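PDB 3FEQ: putative amidohydrolase from Unidentified, which probably acts as a zinc-dependent prolidase of the amidohydrolase superfamily, hydrolysing dipeptides that end in proline. Local coordinates for residues P92-M97 with S125-F130; R100-V105 with A330-E335. All blocks are in the same frame, centred on the assembly; numbering follows the deposited sequence.

Contact 1. Residues P92-M97 with S125-F130; sequences PILDAM and SGPRIF
Leu94, Pro127 and Ser125 bury the most surface where helix 90-99 of the amidohydrolase TIM barrel rests on the residues leading into strand 128-129. The helix precedes strand 102-107, and that strand pairs in parallel with 128-129, so the contact joins a barrel helix to the entry of a neighbouring barrel strand. Leu94 touches 125-129 at two points of its side chain, CB and CD2. Leu94 CB lies 3.7 Å from Ser125 O, and Leu94 O sits 3.5 Å from Pro127 CD. Farther out, Leu94 CD2 reaches Pro127 CD at 3.8 Å and the tip of Ile129, CD1, at 4.1 Å, the Leu94 and Ile129 side chains crossing at about a right angle. With CG anti to the carbonyl carbon (chi1 -81°) and CD1 nearly anti to CA, CD2 is the branch turned to Pro127 and Ile129. Leu115 of helix 113-120 packs on both Leu94 and Ile129 and extends the apolar cluster.

Gly126 is where the backbones come closest, 4.6 Å between its CA and that of Leu94. With no side chain on Gly126, Leu94 can lie against its backbone, Leu94 O being 3.7 Å from Gly126 CA. One turn on from Leu94, Met97 adds its CB, 4.0 Å from Pro127 CG, while its extended chain leads away.

The polar end of the contact lies at its partly exposed margin. With CG anti to the backbone N (chi1 -162°), Asp95 brings OD1 to Ser125, whose OG donates a weak hydrogen bond of 3.3 Å to that oxygen.

Contact 2. Residues R100-V105 with A330-E335; sequences RGFTSV and AFQSGE
Arg100 and Gln332 supply the hydrogen bonds. The guanidinium approaches side-on, Arg100 NE and NH2 both donating to Gln332 OE1, at 2.7 Å from NE and 2.8 Å from NH2. OE1 lies in the guanidinium plane, but the amide is turned 74° from it. Arg100 NE meets a lone pair in the carbonyl plane, whereas NH2 approaches from above that plane, 45° out of it. Arg100 NH1 makes a salt bridge to Glu394, and Gln332 NE2 is hydrogen-bonded to Asp63, so the buried amide is held at both ends.

Within the TIM barrel, these bonds run from Arg100, at the end of helix 90-99 and just before the Schellman glycine Gly101, to the 3-10 turn ahead of helix 335-340; Phe102 then opens strand 102-107.

Stacking comes from Phe102. The amide lies over one ring face, the planes 20° apart, with Gln332 NE2 3.7 Å above the plane of the Phe102 ring, over its centre, and Gln332 CD 3.6 Å from Phe102 CE2. Phe61 meets the same ring edge-to-face.

Van der Waals packing completes the contact: Ser333 OG lies at the Phe102 ring edge, in its plane, and 3.4 Å from Arg100 CD.

From the N terminus, the chain enters contact 1 on helix 90-99 and reaches the first half of contact 2 at 100-105 almost at once. It then returns at 125-130, where contact 1 closes a local loop of 27 residues. Contact 2 closes much later, at 330-335, after 224 intervening residues, so the two closures cross. Strands 102-107 and 128-129 are neighbours in one sheet, joined by probable hydrogen bonds from Arg128 N to Thr103 O and from Val105 N to Arg128 O, each 2.9 Å. Met97 CG also packs 3.4 Å from Gln332 OE1. Together the contacts tie helix 90-99 and two barrel strands to the segment before helix 335-340.

Contact 1. Residues P92-M97 with S125-F130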
# COMPACT_ATOMS: atom_id res chain seq x y z
N PRO C 92 -30.79 11.50 23.82
CA PRO C 92 -32.02 11.14 24.52
C PRO C 92 -31.94 9.80 25.27
O PRO C 92 -32.56 9.64 26.30
CB PRO C 92 -33.05 11.03 23.40
CG PRO C 92 -32.47 11.78 22.27
CD PRO C 92 -31.01 11.61 22.37
N ILE C 93 -31.18 8.85 24.74
CA ILE C 93 -31.01 7.57 25.39
C ILE C 93 -30.37 7.76 26.76
O ILE C 93 -30.83 7.18 27.75
CB ILE C 93 -30.16 6.60 24.54
CG1 ILE C 93 -30.97 6.10 23.34
CG2 ILE C 93 -29.67 5.41 25.38
CD1 ILE C 93 -30.12 5.67 22.15
N LEU C 94 -29.35 8.60 26.80
CA LEU C 94 -28.58 8.84 28.02
C LEU C 94 -29.41 9.60 29.04
O LEU C 94 -29.45 9.25 30.21
CB LEU C 94 -27.32 9.63 27.69
CG LEU C 94 -26.14 8.85 27.14
CD1 LEU C 94 -25.12 9.83 26.57
CD2 LEU C 94 -25.53 8.04 28.25
N ASP C 95 -30.09 10.63 28.57
CA ASP C 95 -30.90 11.46 29.43
C ASP C 95 -31.99 10.63 30.11
O ASP C 95 -32.27 10.81 31.29
CB ASP C 95 -31.51 12.59 28.62
CG ASP C 95 -32.00 13.72 29.48
OD1 ASP C 95 -31.27 14.12 30.42
OD2 ASP C 95 -33.13 14.20 29.25
N ALA C 96 -32.57 9.70 29.36
CA ALA C 96 -33.63 8.86 29.86
C ALA C 96 -33.14 7.83 30.88
O ALA C 96 -33.80 7.60 31.90
CB ALA C 96 -34.35 8.18 28.71
N MET C 97 -31.97 7.23 30.64
CA MET C 97 -31.41 6.28 31.61
C MET C 97 -31.21 6.96 32.97
O MET C 97 -31.43 6.35 34.03
CB MET C 97 -30.08 5.72 31.11
CG MET C 97 -30.17 4.69 30.00
SD MET C 97 -28.53 4.03 29.62
CE MET C 97 -28.91 2.97 28.27
N SER C 125 -26.22 15.41 29.47
CA SER C 125 -26.89 14.83 30.62
C SER C 125 -27.01 13.33 30.49
O SER C 125 -27.49 12.84 29.47
CB SER C 125 -28.27 15.45 30.81
OG SER C 125 -28.67 15.33 32.14
N GLY C 126 -26.57 12.61 31.52
CA GLY C 126 -26.57 11.15 31.48
C GLY C 126 -25.76 10.54 32.61
O GLY C 126 -25.13 11.27 33.38
N PRO C 127 -25.80 9.20 32.75
CA PRO C 127 -25.06 8.49 33.79
C PRO C 127 -23.58 8.59 33.51
O PRO C 127 -23.20 8.92 32.39
CB PRO C 127 -25.51 7.04 33.61
CG PRO C 127 -26.75 7.11 32.77
CD PRO C 127 -26.58 8.27 31.91
N ARG C 128 -22.76 8.31 34.53
CA ARG C 128 -21.34 8.09 34.33
C ARG C 128 -21.21 6.88 33.45
O ARG C 128 -21.98 5.93 33.59
CB ARG C 128 -20.61 7.88 35.66
CG ARG C 128 -19.17 7.37 35.54
CD ARG C 128 -18.44 7.36 36.88
NE ARG C 128 -19.37 7.47 38.00
CZ ARG C 128 -19.37 8.46 38.88
NH1 ARG C 128 -20.27 8.48 39.86
NH2 ARG C 128 -18.46 9.43 38.80
N ILE C 129 -20.29 6.94 32.50
CA ILE C 129 -20.06 5.84 31.57
C ILE C 129 -18.73 5.13 31.88
O ILE C 129 -17.70 5.77 32.11
CB ILE C 129 -20.11 6.32 30.11
CG1 ILE C 129 -21.41 7.07 29.83
CG2 ILE C 129 -20.02 5.16 29.15
CD1 ILE C 129 -21.41 7.89 28.54
N PHE C 130 -18.79 3.80 31.93
CA PHE C 130 -17.59 2.97 31.89
C PHE C 130 -17.45 2.34 30.51
O PHE C 130 -17.94 1.24 30.28
CB PHE C 130 -17.64 1.90 32.97
CG PHE C 130 -17.59 2.44 34.37
CD1 PHE C 130 -18.76 2.61 35.10
CD2 PHE C 130 -16.39 2.80 34.95
CE1 PHE C 130 -18.73 3.13 36.37
CE2 PHE C 130 -16.35 3.31 36.23
CZ PHE C 130 -17.52 3.48 36.94

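Contact 2. Residues R100-V105 with A330-E335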
# COMPACT_ATOMS: atom_id res chain seq x y z
N ARG C 100 -34.48 7.44 34.94
CA ARG C 100 -34.94 6.22 35.56
C ARG C 100 -34.14 5.86 36.82
O ARG C 100 -34.45 4.88 37.47
CB ARG C 100 -34.91 5.08 34.56
CG ARG C 100 -35.83 5.28 33.39
CD ARG C 100 -35.93 4.02 32.56
NE ARG C 100 -34.78 3.86 31.67
CZ ARG C 100 -34.74 4.35 30.44
NH1 ARG C 100 -35.78 5.02 29.97
NH2 ARG C 100 -33.66 4.17 29.69
N GLY C 101 -33.11 6.63 37.15
CA GLY C 101 -32.33 6.37 38.36
C GLY C 101 -30.97 5.72 38.15
O GLY C 101 -30.26 5.43 39.11
N PHE C 102 -30.58 5.49 36.90
CA PHE C 102 -29.27 4.94 36.62
C PHE C 102 -28.23 6.05 36.57
O PHE C 102 -28.34 6.99 35.78
CB PHE C 102 -29.29 4.15 35.32
CG PHE C 102 -30.14 2.93 35.40
CD1 PHE C 102 -29.61 1.74 35.88
CD2 PHE C 102 -31.48 2.98 35.09
CE1 PHE C 102 -30.40 0.62 35.99
CE2 PHE C 102 -32.28 1.85 35.20
CZ PHE C 102 -31.73 0.68 35.65
N THR C 103 -27.25 5.96 37.47
CA THR C 103 -26.29 7.04 37.62
C THR C 103 -24.93 6.59 37.10
O THR C 103 -24.03 7.41 36.92
CB THR C 103 -26.17 7.49 39.08
OG1 THR C 103 -26.23 6.35 39.94
CG2 THR C 103 -27.29 8.43 39.44
N SER C 104 -24.81 5.29 36.88
CA SER C 104 -23.62 4.73 36.28
C SER C 104 -24.06 3.63 35.33
O SER C 104 -25.08 3.00 35.56
CB SER C 104 -22.70 4.17 37.36
OG SER C 104 -22.24 5.21 38.22
N VAL C 105 -23.39 3.51 34.19
CA VAL C 105 -23.64 2.42 33.25
C VAL C 105 -22.32 1.94 32.70
O VAL C 105 -21.41 2.75 32.48
CB VAL C 105 -24.51 2.83 32.03
CG1 VAL C 105 -25.97 2.95 32.40
CG2 VAL C 105 -23.99 4.10 31.38
N ALA C 330 -36.74 1.97 26.44
CA ALA C 330 -37.65 2.41 27.47
C ALA C 330 -37.90 1.35 28.53
O ALA C 330 -38.23 1.67 29.67
CB ALA C 330 -38.96 2.84 26.85
N PHE C 331 -37.70 0.08 28.19
CA PHE C 331 -38.08 -1.02 29.07
C PHE C 331 -37.02 -1.34 30.12
O PHE C 331 -37.13 -2.34 30.83
CB PHE C 331 -38.41 -2.27 28.26
CG PHE C 331 -39.57 -2.10 27.33
CD1 PHE C 331 -39.40 -2.25 25.96
CD2 PHE C 331 -40.83 -1.78 27.81
CE1 PHE C 331 -40.46 -2.07 25.09
CE2 PHE C 331 -41.89 -1.58 26.94
CZ PHE C 331 -41.71 -1.74 25.58
N GLN C 332 -36.02 -0.47 30.25
CA GLN C 332 -34.81 -0.72 31.03
C GLN C 332 -35.07 -1.22 32.45
O GLN C 332 -34.38 -2.13 32.94
CB GLN C 332 -33.94 0.54 31.08
CG GLN C 332 -32.50 0.33 31.55
CD GLN C 332 -31.76 1.65 31.67
OE1 GLN C 332 -32.37 2.72 31.68
NE2 GLN C 332 -30.43 1.58 31.75
N SER C 333 -36.04 -0.60 33.12
CA SER C 333 -36.20 -0.78 34.56
C SER C 333 -36.91 -2.08 34.86
O SER C 333 -36.77 -2.64 35.94
CB SER C 333 -36.95 0.39 35.16
OG SER C 333 -36.26 1.60 34.89
N GLY C 334 -37.63 -2.58 33.86
CA GLY C 334 -38.36 -3.84 33.95
C GLY C 334 -37.51 -5.02 34.37
O GLY C 334 -38.03 -5.99 34.90
N GLU C 335 -36.20 -4.93 34.14
CA GLU C 335 -35.28 -6.00 34.51
C GLU C 335 -35.26 -6.25 36.03
O GLU C 335 -35.05 -7.37 36.47
CB GLU C 335 -33.87 -5.74 33.95
CG GLU C 335 -32.77 -6.72 34.40
CD GLU C 335 -32.73 -8.02 33.61
OE1 GLU C 335 -32.20 -9.02 34.14
OE2 GLU C 335 -33.23 -8.05 32.46